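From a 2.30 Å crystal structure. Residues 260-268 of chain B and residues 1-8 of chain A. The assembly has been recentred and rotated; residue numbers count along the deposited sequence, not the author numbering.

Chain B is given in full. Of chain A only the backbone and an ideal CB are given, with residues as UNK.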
# COMPACT_ATOMS: atom_id res chain seq x y z
N ALA B 260 -6.03 -22.76 -10.13
CA ALA B 260 -4.69 -22.46 -9.62
C ALA B 260 -4.23 -23.61 -8.72
O ALA B 260 -4.94 -24.58 -8.55
CB ALA B 260 -4.72 -21.15 -8.82
N GLU B 261 -3.04 -23.48 -8.13
CA GLU B 261 -2.49 -24.53 -7.28
C GLU B 261 -1.66 -24.02 -6.12
O GLU B 261 -1.35 -22.84 -6.04
CB GLU B 261 -1.61 -25.47 -8.10
CG GLU B 261 -2.37 -26.29 -9.12
CD GLU B 261 -1.69 -26.26 -10.47
OE1 GLU B 261 -0.50 -26.67 -10.55
OE2 GLU B 261 -2.35 -25.83 -11.44
N GLY B 262 -1.28 -24.95 -5.25
CA GLY B 262 -0.46 -24.63 -4.09
C GLY B 262 -0.96 -23.48 -3.25
O GLY B 262 -2.15 -23.32 -3.04
N GLU B 263 -0.02 -22.66 -2.79
CA GLU B 263 -0.32 -21.51 -1.95
C GLU B 263 -1.20 -20.43 -2.59
O GLU B 263 -1.92 -19.72 -1.89
CB GLU B 263 0.98 -20.88 -1.46
CG GLU B 263 1.85 -21.80 -0.59
CD GLU B 263 2.46 -22.96 -1.36
OE1 GLU B 263 2.71 -22.82 -2.58
OE2 GLU B 263 2.71 -24.01 -0.74
N ILE B 264 -1.13 -20.29 -3.91
CA ILE B 264 -1.96 -19.29 -4.56
C ILE B 264 -3.43 -19.69 -4.41
O ILE B 264 -4.28 -18.87 -4.04
CB ILE B 264 -1.64 -19.15 -6.06
CG1 ILE B 264 -0.23 -18.57 -6.24
CG2 ILE B 264 -2.67 -18.26 -6.72
CD1 ILE B 264 0.22 -18.51 -7.69
N LEU B 265 -3.73 -20.95 -4.71
CA LEU B 265 -5.08 -21.47 -4.58
C LEU B 265 -5.55 -21.33 -3.14
O LEU B 265 -6.67 -20.91 -2.87
CB LEU B 265 -5.09 -22.94 -4.98
CG LEU B 265 -6.37 -23.74 -4.73
CD1 LEU B 265 -7.52 -23.20 -5.59
CD2 LEU B 265 -6.08 -25.19 -5.07
N LYS B 266 -4.66 -21.67 -2.21
CA LYS B 266 -4.93 -21.58 -0.78
C LYS B 266 -5.37 -20.18 -0.38
O LYS B 266 -6.39 -20.00 0.29
CB LYS B 266 -3.67 -21.95 0.00
CG LYS B 266 -3.84 -22.04 1.52
CD LYS B 266 -2.47 -22.16 2.19
CE LYS B 266 -2.57 -22.54 3.66
NZ LYS B 266 -2.76 -24.01 3.84
N LYS B 267 -4.59 -19.19 -0.80
CA LYS B 267 -4.88 -17.81 -0.45
C LYS B 267 -6.08 -17.23 -1.17
O LYS B 267 -6.81 -16.41 -0.62
CB LYS B 267 -3.64 -16.95 -0.68
CG LYS B 267 -2.57 -17.18 0.37
CD LYS B 267 -3.02 -16.58 1.72
CE LYS B 267 -2.03 -16.88 2.82
NZ LYS B 267 -2.22 -15.91 3.92
N VAL B 268 -6.27 -17.65 -2.41
CA VAL B 268 -7.40 -17.19 -3.20
C VAL B 268 -8.68 -17.60 -2.49
O VAL B 268 -9.63 -16.83 -2.40
CB VAL B 268 -7.36 -17.81 -4.59
CG1 VAL B 268 -8.76 -18.12 -5.07
CG2 VAL B 268 -6.66 -16.85 -5.55
N UNK A 1 6.71 -26.90 -6.88
CA UNK A 1 7.04 -25.46 -7.04
C UNK A 1 6.51 -24.68 -5.84
O UNK A 1 5.46 -25.02 -5.29
CB UNK A 1 6.45 -24.90 -8.34
N UNK A 2 7.23 -23.63 -5.44
CA UNK A 2 6.84 -22.80 -4.30
C UNK A 2 6.12 -21.55 -4.80
O UNK A 2 6.76 -20.56 -5.16
CB UNK A 2 8.06 -22.42 -3.46
N UNK A 3 4.79 -21.58 -4.83
CA UNK A 3 4.04 -20.42 -5.32
C UNK A 3 4.03 -19.27 -4.34
O UNK A 3 3.62 -18.17 -4.67
CB UNK A 3 2.60 -20.82 -5.64
N UNK A 4 4.49 -19.55 -3.13
CA UNK A 4 4.52 -18.54 -2.09
C UNK A 4 5.34 -17.31 -2.51
O UNK A 4 4.96 -16.18 -2.21
CB UNK A 4 5.09 -19.14 -0.80
N UNK A 5 6.43 -17.53 -3.24
CA UNK A 5 7.31 -16.45 -3.70
C UNK A 5 6.66 -15.49 -4.69
O UNK A 5 7.14 -14.37 -4.89
CB UNK A 5 8.56 -17.05 -4.34
N UNK A 6 5.56 -15.91 -5.31
CA UNK A 6 4.88 -15.05 -6.27
C UNK A 6 3.75 -14.25 -5.63
O UNK A 6 3.20 -13.34 -6.25
CB UNK A 6 4.33 -15.89 -7.42
N UNK A 7 3.41 -14.58 -4.39
CA UNK A 7 2.32 -13.88 -3.69
C UNK A 7 2.60 -12.40 -3.50
O UNK A 7 3.75 -11.96 -3.49
CB UNK A 7 2.07 -14.53 -2.32
N UNK A 8 1.54 -11.61 -3.38
CA UNK A 8 1.75 -10.19 -3.13
C UNK A 8 1.95 -10.13 -1.62
O UNK A 8 1.45 -11.00 -0.89
CB UNK A 8 0.59 -9.31 -3.62

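Position 1 opens the stretch, and nothing of the chain B stretch lies within 5.5 Å of its ideal CB. With CA-to-CB sideways to that stretch, almost any side chain would do. The deposited residue is A:Met1, extended at chi1 and chi2 (both t), its end leading away.

At position 2 CA-to-CB points away, so chain B asks little: the ideal CB is 5.4 Å from B:Glu263 OE1, so a neutral polar or basic group would sit more easily beside that carboxylate than an acidic one. The deposited A:Asp2 is acidic instead. Its OD2 comes back to 4.2 Å from B:Glu263 OE1, like charges close together, while accepting a hydrogen bond from the backbone N of position 4; OD2 sits too close to a neighbour in the model, so its place is less sure.

Position 3 is the centre of the contact. Its CA lies 5.6 Å from B:Glu263 CA, CA-to-CB points toward chain B, and the ideal CB is 3.7 Å from both B:Glu263 OE1 and B:Ile264 CG1. Alongside runs the backbone at B:Glu261 and B:Gly262, and the glycine has no side chain to obstruct a large group. A long apolar or aromatic residue would suit: Leu, Met, Phe or Tyr. It is A:Tyr3, in the m rotamer. B:Glu261 O lies over one face of its ring, B:Glu263 OE1 near the ring plane at the edge. A CB on B:Gly262 would fall 2.7 Å from A:Tyr3 CD1, so the bare glycine makes room for the ring. A:Tyr3 OH stands 3.6 Å from B:Glu261 OE1 and is hydrogen-bonded elsewhere in the structure. A:Tyr3 N gives a weak hydrogen bond to B:Glu263 OE1 at 3.3 Å, a link any residue but proline could supply.

At position 4, in a short 3-10 segment, the ideal CB is sideways and 4.2 Å from B:Glu263 CG; a small or beta-branched residue would fit. A:Thr4 keeps that spacing.

Position 5 is out of reach, and chain B leaves it free; it is A:Lys5.

Position 6 points sideways, its ideal CB 4.9 Å from B:Ile264 CD1, so apolar or aromatic residues are compatible. A:Tyr6 adds little here.

Nothing of the chain B stretch lies within 5.5 Å of the ideal CB at position 7, but across the gap lie B:Ile264 and the aliphatic stem of B:Lys267. Bridging it takes a longer apolar chain, Leu, Ile or Met. A:Leu7 does so: CD2 approaches B:Ile264 CA and B:Lys267 CG, each at 4.3 Å.

Position 8 is beyond reach and unconstrained by chain B; it is A:Ala8.

Chain A, residues 1-8: MDYTKYLA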
# COMPACT_ATOMS: atom_id res chain seq x y z
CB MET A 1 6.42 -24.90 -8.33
CG MET A 1 6.89 -23.50 -8.67
SD MET A 1 6.34 -22.83 -10.27
CE MET A 1 7.54 -23.58 -11.38
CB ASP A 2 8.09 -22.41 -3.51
CG ASP A 2 7.77 -21.59 -2.26
OD1 ASP A 2 8.72 -21.05 -1.66
OD2 ASP A 2 6.59 -21.49 -1.87
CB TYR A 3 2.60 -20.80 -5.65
CG TYR A 3 2.50 -21.77 -6.79
CD1 TYR A 3 2.42 -23.15 -6.56
CD2 TYR A 3 2.53 -21.33 -8.11
CE1 TYR A 3 2.36 -24.05 -7.61
CE2 TYR A 3 2.48 -22.22 -9.17
CZ TYR A 3 2.39 -23.58 -8.92
OH TYR A 3 2.33 -24.46 -9.97
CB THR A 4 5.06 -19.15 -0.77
OG1 THR A 4 4.42 -18.53 0.33
CG2 THR A 4 6.55 -18.97 -0.65
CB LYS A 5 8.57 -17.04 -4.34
CG LYS A 5 9.17 -18.22 -3.58
CD LYS A 5 10.52 -18.66 -4.16
CE LYS A 5 11.69 -17.78 -3.66
NZ LYS A 5 11.62 -16.32 -4.02
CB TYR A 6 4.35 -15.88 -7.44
CG TYR A 6 5.39 -16.82 -8.02
CD1 TYR A 6 5.64 -18.06 -7.43
CD2 TYR A 6 6.17 -16.45 -9.12
CE1 TYR A 6 6.64 -18.91 -7.91
CE2 TYR A 6 7.18 -17.29 -9.61
CZ TYR A 6 7.40 -18.52 -8.99
OH TYR A 6 8.38 -19.37 -9.45
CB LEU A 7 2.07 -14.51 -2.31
CG LEU A 7 1.47 -15.92 -2.25
CD1 LEU A 7 1.52 -16.40 -0.82
CD2 LEU A 7 0.04 -15.91 -2.76
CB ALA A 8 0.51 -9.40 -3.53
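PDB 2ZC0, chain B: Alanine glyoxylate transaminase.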